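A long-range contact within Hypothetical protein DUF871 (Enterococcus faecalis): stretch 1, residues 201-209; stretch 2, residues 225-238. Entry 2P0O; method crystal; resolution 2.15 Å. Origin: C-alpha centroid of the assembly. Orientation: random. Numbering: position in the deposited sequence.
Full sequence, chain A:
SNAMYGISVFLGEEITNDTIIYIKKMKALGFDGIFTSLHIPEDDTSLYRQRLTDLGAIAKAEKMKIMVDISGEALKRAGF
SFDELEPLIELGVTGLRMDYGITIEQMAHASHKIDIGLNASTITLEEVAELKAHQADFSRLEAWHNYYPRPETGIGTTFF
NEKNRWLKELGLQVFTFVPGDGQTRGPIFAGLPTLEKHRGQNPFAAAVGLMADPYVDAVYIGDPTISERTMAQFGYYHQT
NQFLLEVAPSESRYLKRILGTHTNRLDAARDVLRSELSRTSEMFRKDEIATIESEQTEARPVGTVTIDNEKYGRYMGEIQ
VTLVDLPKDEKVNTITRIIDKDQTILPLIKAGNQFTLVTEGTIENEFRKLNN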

# COMPACT_ATOMS: atom_id res chain seq x y z
N GLN A 201 -4.82 -10.11 -1.24
CA GLN A 201 -3.37 -10.10 -1.56
C GLN A 201 -2.54 -9.36 -0.48
O GLN A 201 -3.09 -8.64 0.35
CB GLN A 201 -3.08 -9.51 -2.96
CG GLN A 201 -3.70 -10.26 -4.17
CD GLN A 201 -3.46 -11.76 -4.15
OE1 GLN A 201 -2.32 -12.23 -4.09
NE2 GLN A 201 -4.54 -12.53 -4.20
N ASN A 202 -1.22 -9.57 -0.51
CA ASN A 202 -0.28 -8.90 0.40
C ASN A 202 -0.43 -7.40 0.20
O ASN A 202 -0.16 -6.90 -0.88
CB ASN A 202 1.17 -9.34 0.07
CG ASN A 202 2.20 -8.74 1.02
OD1 ASN A 202 2.00 -7.66 1.59
ND2 ASN A 202 3.28 -9.46 1.22
N PRO A 203 -0.91 -6.69 1.23
CA PRO A 203 -1.07 -5.24 1.15
C PRO A 203 0.22 -4.48 0.85
O PRO A 203 0.20 -3.45 0.15
CB PRO A 203 -1.62 -4.85 2.53
CG PRO A 203 -2.19 -6.12 3.10
CD PRO A 203 -1.40 -7.24 2.52
N PHE A 204 1.35 -4.96 1.38
CA PHE A 204 2.63 -4.31 1.12
C PHE A 204 2.96 -4.34 -0.37
O PHE A 204 3.34 -3.32 -0.93
CB PHE A 204 3.77 -4.93 1.96
CG PHE A 204 5.17 -4.56 1.49
CD1 PHE A 204 5.71 -3.31 1.78
CD2 PHE A 204 5.95 -5.47 0.78
CE1 PHE A 204 6.99 -2.95 1.35
CE2 PHE A 204 7.23 -5.13 0.34
CZ PHE A 204 7.75 -3.86 0.62
N ALA A 205 2.83 -5.52 -0.99
CA ALA A 205 3.11 -5.63 -2.41
C ALA A 205 2.13 -4.78 -3.23
O ALA A 205 2.50 -4.21 -4.23
CB ALA A 205 3.03 -7.10 -2.87
N ALA A 206 0.87 -4.73 -2.78
CA ALA A 206 -0.16 -3.98 -3.48
C ALA A 206 0.16 -2.48 -3.44
O ALA A 206 0.15 -1.82 -4.48
CB ALA A 206 -1.53 -4.27 -2.85
N ALA A 207 0.52 -1.98 -2.26
CA ALA A 207 0.82 -0.56 -2.04
C ALA A 207 2.05 -0.10 -2.80
O ALA A 207 2.02 0.87 -3.55
CB ALA A 207 0.96 -0.25 -0.52
N VAL A 208 3.15 -0.84 -2.62
CA VAL A 208 4.35 -0.52 -3.34
C VAL A 208 4.14 -0.51 -4.86
O VAL A 208 4.60 0.43 -5.54
CB VAL A 208 5.54 -1.44 -2.89
CG1 VAL A 208 6.82 -1.10 -3.67
CG2 VAL A 208 5.80 -1.23 -1.40
N GLY A 209 3.45 -1.52 -5.40
CA GLY A 209 3.21 -1.55 -6.85
C GLY A 209 2.42 -0.35 -7.32
O GLY A 209 2.77 0.28 -8.31
N THR A 225 -6.51 -2.10 10.08
CA THR A 225 -5.10 -2.32 10.34
C THR A 225 -4.53 -3.33 9.34
O THR A 225 -5.27 -4.09 8.67
CB THR A 225 -4.81 -2.89 11.77
OG1 THR A 225 -5.30 -4.23 11.87
CG2 THR A 225 -5.42 -2.01 12.92
N ILE A 226 -3.21 -3.35 9.27
CA ILE A 226 -2.48 -4.42 8.59
C ILE A 226 -1.88 -5.29 9.68
O ILE A 226 -1.77 -4.83 10.81
CB ILE A 226 -1.39 -3.87 7.66
CG1 ILE A 226 -0.67 -2.69 8.30
CG2 ILE A 226 -1.99 -3.52 6.26
CD1 ILE A 226 0.60 -2.28 7.58
N SER A 227 -1.49 -6.51 9.34
CA SER A 227 -0.87 -7.41 10.32
C SER A 227 0.55 -6.93 10.67
O SER A 227 1.15 -6.16 9.93
CB SER A 227 -0.77 -8.82 9.75
OG SER A 227 0.16 -8.81 8.68
N GLU A 228 1.07 -7.40 11.81
CA GLU A 228 2.46 -7.15 12.20
C GLU A 228 3.47 -7.53 11.10
O GLU A 228 4.45 -6.81 10.88
CB GLU A 228 2.79 -7.88 13.51
CG GLU A 228 1.95 -7.41 14.71
CD GLU A 228 2.60 -6.26 15.49
OE1 GLU A 228 3.72 -5.82 15.10
OE2 GLU A 228 2.00 -5.79 16.49
N ARG A 229 3.21 -8.64 10.42
CA ARG A 229 4.06 -9.14 9.36
C ARG A 229 4.17 -8.14 8.22
O ARG A 229 5.26 -7.89 7.65
CB ARG A 229 3.45 -10.44 8.82
CG ARG A 229 4.36 -11.19 7.84
CD ARG A 229 3.64 -12.42 7.26
NE ARG A 229 4.57 -13.25 6.50
CZ ARG A 229 4.95 -13.04 5.24
NH1 ARG A 229 4.47 -12.00 4.53
NH2 ARG A 229 5.81 -13.86 4.67
N THR A 230 3.01 -7.59 7.86
CA THR A 230 2.92 -6.65 6.77
C THR A 230 3.54 -5.31 7.17
O THR A 230 4.24 -4.70 6.37
CB THR A 230 1.44 -6.53 6.31
OG1 THR A 230 1.00 -7.82 5.89
CG2 THR A 230 1.29 -5.56 5.16
N MSE A 231 3.27 -4.86 8.39
CA MSE A 231 3.97 -3.69 8.96
C MSE A 231 5.50 -3.79 8.84
O MSE A 231 6.19 -2.82 8.48
CB MSE A 231 3.59 -3.50 10.43
CG MSE A 231 2.13 -3.17 10.60
SE MSE A 231 1.53 -3.01 12.45
CE MSE A 231 2.51 -1.41 12.94
N ALA A 232 6.01 -4.99 9.16
CA ALA A 232 7.45 -5.28 9.14
C ALA A 232 7.99 -5.15 7.74
O ALA A 232 9.12 -4.69 7.56
CB ALA A 232 7.72 -6.66 9.68
N GLN A 233 7.19 -5.56 6.74
CA GLN A 233 7.60 -5.46 5.34
C GLN A 233 7.67 -3.98 4.93
O GLN A 233 8.66 -3.57 4.31
CB GLN A 233 6.71 -6.30 4.42
CG GLN A 233 7.02 -7.80 4.54
CD GLN A 233 6.15 -8.67 3.65
OE1 GLN A 233 4.93 -8.53 3.62
NE2 GLN A 233 6.78 -9.59 2.93
N PHE A 234 6.63 -3.19 5.27
CA PHE A 234 6.66 -1.76 5.03
C PHE A 234 7.89 -1.16 5.70
O PHE A 234 8.65 -0.44 5.05
CB PHE A 234 5.39 -1.03 5.51
CG PHE A 234 4.22 -1.11 4.53
CD1 PHE A 234 4.19 -0.28 3.39
CD2 PHE A 234 3.15 -1.98 4.76
CE1 PHE A 234 3.10 -0.35 2.47
CE2 PHE A 234 2.05 -2.05 3.84
CZ PHE A 234 2.03 -1.24 2.72
N GLY A 235 8.08 -1.50 6.97
CA GLY A 235 9.12 -0.92 7.77
C GLY A 235 10.47 -1.25 7.20
O GLY A 235 11.34 -0.38 7.10
N TYR A 236 10.67 -2.51 6.84
CA TYR A 236 11.95 -2.95 6.29
C TYR A 236 12.28 -2.20 4.98
O TYR A 236 13.40 -1.73 4.76
CB TYR A 236 11.91 -4.46 6.06
CG TYR A 236 13.22 -5.18 6.31
CD1 TYR A 236 14.16 -5.36 5.28
CD2 TYR A 236 13.52 -5.69 7.59
CE1 TYR A 236 15.36 -6.04 5.53
CE2 TYR A 236 14.70 -6.38 7.84
CZ TYR A 236 15.62 -6.54 6.81
OH TYR A 236 16.80 -7.21 7.10
N TYR A 237 11.28 -2.08 4.11
CA TYR A 237 11.43 -1.37 2.86
C TYR A 237 11.69 0.10 3.11
O TYR A 237 12.52 0.73 2.45
CB TYR A 237 10.14 -1.49 2.04
CG TYR A 237 10.26 -0.97 0.62
CD1 TYR A 237 11.26 -1.45 -0.22
CD2 TYR A 237 9.38 0.00 0.10
CE1 TYR A 237 11.41 -1.00 -1.52
CE2 TYR A 237 9.51 0.48 -1.23
CZ TYR A 237 10.54 -0.04 -2.02
OH TYR A 237 10.73 0.35 -3.32
N HIS A 238 10.97 0.67 4.06
CA HIS A 238 11.09 2.11 4.30
C HIS A 238 12.48 2.48 4.87
O HIS A 238 13.09 3.48 4.48
CB HIS A 238 9.91 2.56 5.17
CG HIS A 238 10.10 3.87 5.85
ND1 HIS A 238 9.87 5.08 5.22
CD2 HIS A 238 10.42 4.17 7.13
CE1 HIS A 238 10.06 6.06 6.08
NE2 HIS A 238 10.40 5.54 7.24

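How do the two backbones lie against each other? Each stretch enters a helix, 203-209 in the first and 228-238 in the second, and the two run in broadly the same direction, their axes inclined by 38° and 9.5 Å apart at closest approach. The backbones come nearest at Phe-204 and Thr-230, whose CA atoms are 6.1 Å apart. No backbone hydrogen bond links the stretches; side chains fill the space between them, burying 474 Å² in all.

What holds the center of the contact? Phe-204, with chi1 in the t well, fits as a knob into a hole formed by Thr-230, Gln-233, Phe-234 and Tyr-237. Its ring turns an edge toward the face of Phe-234, with planes at 89° and centroids 5.2 Å apart, so that weakly positive ring hydrogens meet the electron-rich pi face. A second, offset edge-to-face pair forms with Tyr-237. The Phe-204 ring also offers a face of its own: Gln-233 CB lies over it, 4.0 Å from the centroid, in a CH-pi contact.

Which apolar contacts extend this packing? Ala-207 CB meets the edge of the Phe-234 ring, 3.6 Å from Phe-234 CZ. Further along the helix, Val-208 CG1 lies 4.0 Å from Tyr-237 CE2. Near the helix starts, Pro-203 CB packs against Ile-226 CG2 at 4.0 Å.

Where does polar chemistry enter? Asn-202 ND2 donates a hydrogen bond to Gln-233 OE1 at 3.1 Å, with a nearly straight angle of 161°. The same side chain caps its own helix: Asn-202 OD1 accepts weak bonds from Phe-204 N at 2.8 Å and Ala-205 N at 3.5 Å. One amide thus serves both the helix start and the neighboring helix.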